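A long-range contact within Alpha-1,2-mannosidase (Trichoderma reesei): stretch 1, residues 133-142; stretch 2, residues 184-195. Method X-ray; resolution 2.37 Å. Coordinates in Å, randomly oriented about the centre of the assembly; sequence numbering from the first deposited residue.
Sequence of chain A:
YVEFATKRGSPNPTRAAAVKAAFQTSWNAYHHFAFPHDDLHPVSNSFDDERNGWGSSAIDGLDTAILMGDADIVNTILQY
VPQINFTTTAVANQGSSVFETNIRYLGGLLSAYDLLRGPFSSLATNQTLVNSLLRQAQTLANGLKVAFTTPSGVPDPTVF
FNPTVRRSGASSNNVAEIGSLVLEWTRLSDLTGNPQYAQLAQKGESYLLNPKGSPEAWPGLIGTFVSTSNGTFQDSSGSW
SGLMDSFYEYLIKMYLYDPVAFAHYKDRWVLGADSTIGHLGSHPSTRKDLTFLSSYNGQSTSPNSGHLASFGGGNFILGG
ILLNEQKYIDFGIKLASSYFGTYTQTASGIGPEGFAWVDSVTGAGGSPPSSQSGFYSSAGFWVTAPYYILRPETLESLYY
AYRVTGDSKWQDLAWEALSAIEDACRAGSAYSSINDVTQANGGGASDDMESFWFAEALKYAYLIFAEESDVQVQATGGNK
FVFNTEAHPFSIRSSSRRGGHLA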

# COMPACT_ATOMS: atom_id res chain seq x y z
N LEU A 133 16.17 15.11 4.70
CA LEU A 133 15.12 14.09 4.66
C LEU A 133 14.89 13.55 6.07
O LEU A 133 13.76 13.56 6.56
CB LEU A 133 15.53 12.94 3.72
CG LEU A 133 15.80 13.27 2.25
CD1 LEU A 133 16.42 12.08 1.53
CD2 LEU A 133 14.51 13.69 1.56
N LEU A 134 15.95 13.10 6.72
CA LEU A 134 15.83 12.56 8.07
C LEU A 134 15.42 13.63 9.07
O LEU A 134 14.56 13.38 9.93
CB LEU A 134 17.15 11.91 8.51
CG LEU A 134 17.23 11.36 9.94
CD1 LEU A 134 16.06 10.43 10.22
CD2 LEU A 134 18.54 10.63 10.13
N ARG A 135 16.00 14.82 8.97
CA ARG A 135 15.64 15.89 9.90
C ARG A 135 14.16 16.22 9.77
O ARG A 135 13.46 16.34 10.78
CB ARG A 135 16.46 17.16 9.63
CG ARG A 135 17.91 17.05 10.04
N GLN A 136 13.69 16.36 8.54
CA GLN A 136 12.28 16.69 8.32
C GLN A 136 11.36 15.57 8.80
O GLN A 136 10.26 15.84 9.29
CB GLN A 136 12.03 17.00 6.84
CG GLN A 136 12.50 18.40 6.41
CD GLN A 136 11.52 19.51 6.80
OE1 GLN A 136 11.06 20.26 5.95
NE2 GLN A 136 11.22 19.62 8.08
N ALA A 137 11.80 14.32 8.69
CA ALA A 137 11.00 13.18 9.12
C ALA A 137 10.81 13.23 10.64
O ALA A 137 9.71 13.03 11.15
CB ALA A 137 11.68 11.87 8.73
N GLN A 138 11.89 13.51 11.36
CA GLN A 138 11.81 13.60 12.80
C GLN A 138 10.94 14.79 13.22
O GLN A 138 10.17 14.70 14.16
CB GLN A 138 13.22 13.73 13.38
CG GLN A 138 13.25 13.83 14.89
CD GLN A 138 14.62 13.50 15.45
OE1 GLN A 138 15.64 13.85 14.85
NE2 GLN A 138 14.65 12.83 16.59
N THR A 139 11.04 15.90 12.48
CA THR A 139 10.23 17.08 12.78
C THR A 139 8.75 16.71 12.65
O THR A 139 7.93 17.05 13.52
CB THR A 139 10.56 18.26 11.82
OG1 THR A 139 11.90 18.71 12.06
CG2 THR A 139 9.60 19.43 12.05
N LEU A 140 8.40 16.01 11.57
CA LEU A 140 7.02 15.59 11.33
C LEU A 140 6.57 14.68 12.47
O LEU A 140 5.50 14.87 13.06
CB LEU A 140 6.93 14.80 10.02
CG LEU A 140 5.72 14.96 9.09
CD1 LEU A 140 5.67 13.77 8.12
CD2 LEU A 140 4.42 15.04 9.88
N ALA A 141 7.38 13.67 12.77
CA ALA A 141 7.04 12.72 13.81
C ALA A 141 6.87 13.38 15.18
O ALA A 141 6.06 12.94 15.98
CB ALA A 141 8.09 11.62 13.89
N ASN A 142 7.64 14.43 15.45
CA ASN A 142 7.52 15.09 16.74
C ASN A 142 6.16 15.76 16.91
O ASN A 142 5.75 16.05 18.03
CB ASN A 142 8.66 16.11 16.94
CG ASN A 142 9.96 15.44 17.33
OD1 ASN A 142 9.97 14.44 18.05
ND2 ASN A 142 11.08 16.00 16.88
N GLU A 184 7.60 2.42 10.13
CA GLU A 184 8.31 3.68 9.97
C GLU A 184 8.77 4.36 11.24
O GLU A 184 9.79 5.04 11.25
CB GLU A 184 7.55 4.66 9.06
CG GLU A 184 6.03 4.59 9.02
CD GLU A 184 5.48 3.32 8.42
OE1 GLU A 184 5.11 2.41 9.20
OE2 GLU A 184 5.42 3.21 7.17
N TRP A 185 8.03 4.17 12.33
CA TRP A 185 8.40 4.77 13.60
C TRP A 185 9.58 4.03 14.24
O TRP A 185 10.41 4.64 14.90
CB TRP A 185 7.17 4.80 14.53
CG TRP A 185 6.23 5.93 14.17
CD1 TRP A 185 5.55 6.10 13.00
CD2 TRP A 185 5.96 7.09 14.97
NE1 TRP A 185 4.87 7.29 13.01
CE2 TRP A 185 5.10 7.92 14.21
CE3 TRP A 185 6.35 7.51 16.24
CZ2 TRP A 185 4.64 9.16 14.68
CZ3 TRP A 185 5.89 8.74 16.72
CH2 TRP A 185 5.04 9.55 15.94
N THR A 186 9.65 2.71 14.03
CA THR A 186 10.76 1.94 14.57
C THR A 186 12.00 2.30 13.74
O THR A 186 13.10 2.44 14.27
CB THR A 186 10.51 0.41 14.49
OG1 THR A 186 9.48 0.05 15.42
CG2 THR A 186 11.78 -0.36 14.83
N ARG A 187 11.80 2.47 12.44
CA ARG A 187 12.88 2.83 11.53
C ARG A 187 13.44 4.19 11.94
O ARG A 187 14.65 4.39 11.95
CB ARG A 187 12.37 2.89 10.08
CG ARG A 187 13.46 3.09 9.03
CD ARG A 187 14.51 2.00 9.16
NE ARG A 187 15.71 2.26 8.37
CZ ARG A 187 16.94 1.88 8.74
NH1 ARG A 187 17.11 1.24 9.89
NH2 ARG A 187 17.98 2.13 7.95
N LEU A 188 12.56 5.11 12.30
CA LEU A 188 12.98 6.45 12.71
C LEU A 188 13.85 6.38 13.99
O LEU A 188 14.89 7.03 14.06
CB LEU A 188 11.75 7.35 12.94
CG LEU A 188 12.01 8.83 13.23
CD1 LEU A 188 12.75 9.46 12.06
CD2 LEU A 188 10.70 9.55 13.47
N SER A 189 13.42 5.61 14.99
CA SER A 189 14.19 5.47 16.23
C SER A 189 15.58 4.93 15.94
O SER A 189 16.56 5.38 16.51
CB SER A 189 13.50 4.52 17.22
OG SER A 189 12.30 5.07 17.72
N ASP A 190 15.65 3.94 15.06
CA ASP A 190 16.93 3.34 14.73
C ASP A 190 17.84 4.34 14.01
O ASP A 190 19.05 4.34 14.21
CB ASP A 190 16.73 2.10 13.86
CG ASP A 190 16.26 0.90 14.66
OD1 ASP A 190 16.02 -0.16 14.04
OD2 ASP A 190 16.14 1.01 15.90
N LEU A 191 17.25 5.19 13.19
CA LEU A 191 18.01 6.19 12.43
C LEU A 191 18.42 7.39 13.27
O LEU A 191 19.49 7.96 13.05
CB LEU A 191 17.18 6.65 11.23
CG LEU A 191 17.69 6.30 9.83
CD1 LEU A 191 18.53 5.04 9.85
CD2 LEU A 191 16.49 6.15 8.90
N THR A 192 17.57 7.77 14.22
CA THR A 192 17.83 8.93 15.09
C THR A 192 18.49 8.60 16.42
O THR A 192 19.15 9.44 17.02
CB THR A 192 16.53 9.69 15.44
OG1 THR A 192 15.68 8.82 16.21
CG2 THR A 192 15.79 10.14 14.18
N GLY A 193 18.30 7.38 16.91
CA GLY A 193 18.88 7.01 18.19
C GLY A 193 17.93 7.34 19.33
O GLY A 193 18.25 7.12 20.50
N ASN A 194 16.76 7.88 19.00
CA ASN A 194 15.75 8.24 19.98
C ASN A 194 14.71 7.10 20.01
O ASN A 194 13.89 6.98 19.11
CB ASN A 194 15.08 9.56 19.59
CG ASN A 194 14.02 9.99 20.58
OD1 ASN A 194 13.71 9.27 21.53
ND2 ASN A 194 13.45 11.17 20.37
N PRO A 195 14.73 6.27 21.07
CA PRO A 195 13.83 5.13 21.27
C PRO A 195 12.34 5.44 21.41
O PRO A 195 11.50 4.56 21.20
CB PRO A 195 14.39 4.46 22.53
CG PRO A 195 15.83 4.84 22.51
CD PRO A 195 15.76 6.29 22.12

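At the centre of this contact the side chain of Leu188 fits as a knob into a hole formed by Leu134, Ala137, Gln138 and Ala141, four residues spanning two turns of the facing helix. Leu188 CD1 lies 3.9 Å from Leu134 CD1 and 4.2 Å from Ala137 CB, while Leu188 CD2 comes within 3.4 Å of Ala141 CB, a tight apolar contact. The two alanines suit the hole because a lone methyl leaves room for the branched leucine.

The helices run at 124° to each other, closer to antiparallel than to parallel, with axes 11.0 Å apart at closest approach. The pairing of backbones therefore runs in opposite order: Leu134 faces Leu191, Gln138 faces Leu188, and Ala141 faces Trp185. At the Ala141 end, the indole of Trp185 reaches across although its CA-to-CB bond points sideways. Trp185 CH2 lies 3.5 Å from Ala141 O and 4.2 Å from Ala141 CB, and the methyl sits over one face of the ring, where a small apolar group packs well.

At the other end Leu134 extends the apolar surface, its CD1 lying 4.1 Å from Leu191 CB and 4.0 Å from Thr192 CG2. Thr192 serves two environments: its methyl meets the leucine, while its OG1 donates a hydrogen bond to Leu188 O (2.9 Å) and accepts one from Asn194 N (3.1 Å), tying the helix end to the turn beyond. Gly193 makes that turn with a positive phi, at which a CB would jam against the preceding carbonyl oxygen.

Towards the polar edge, Gln138 stretches its long side chain until OE1 is 3.8 Å from Thr192 CG2, a van der Waals contact. No hydrogen bond crosses between the stretches; close apolar packing joins them, and each helix satisfies its backbone largely within itself.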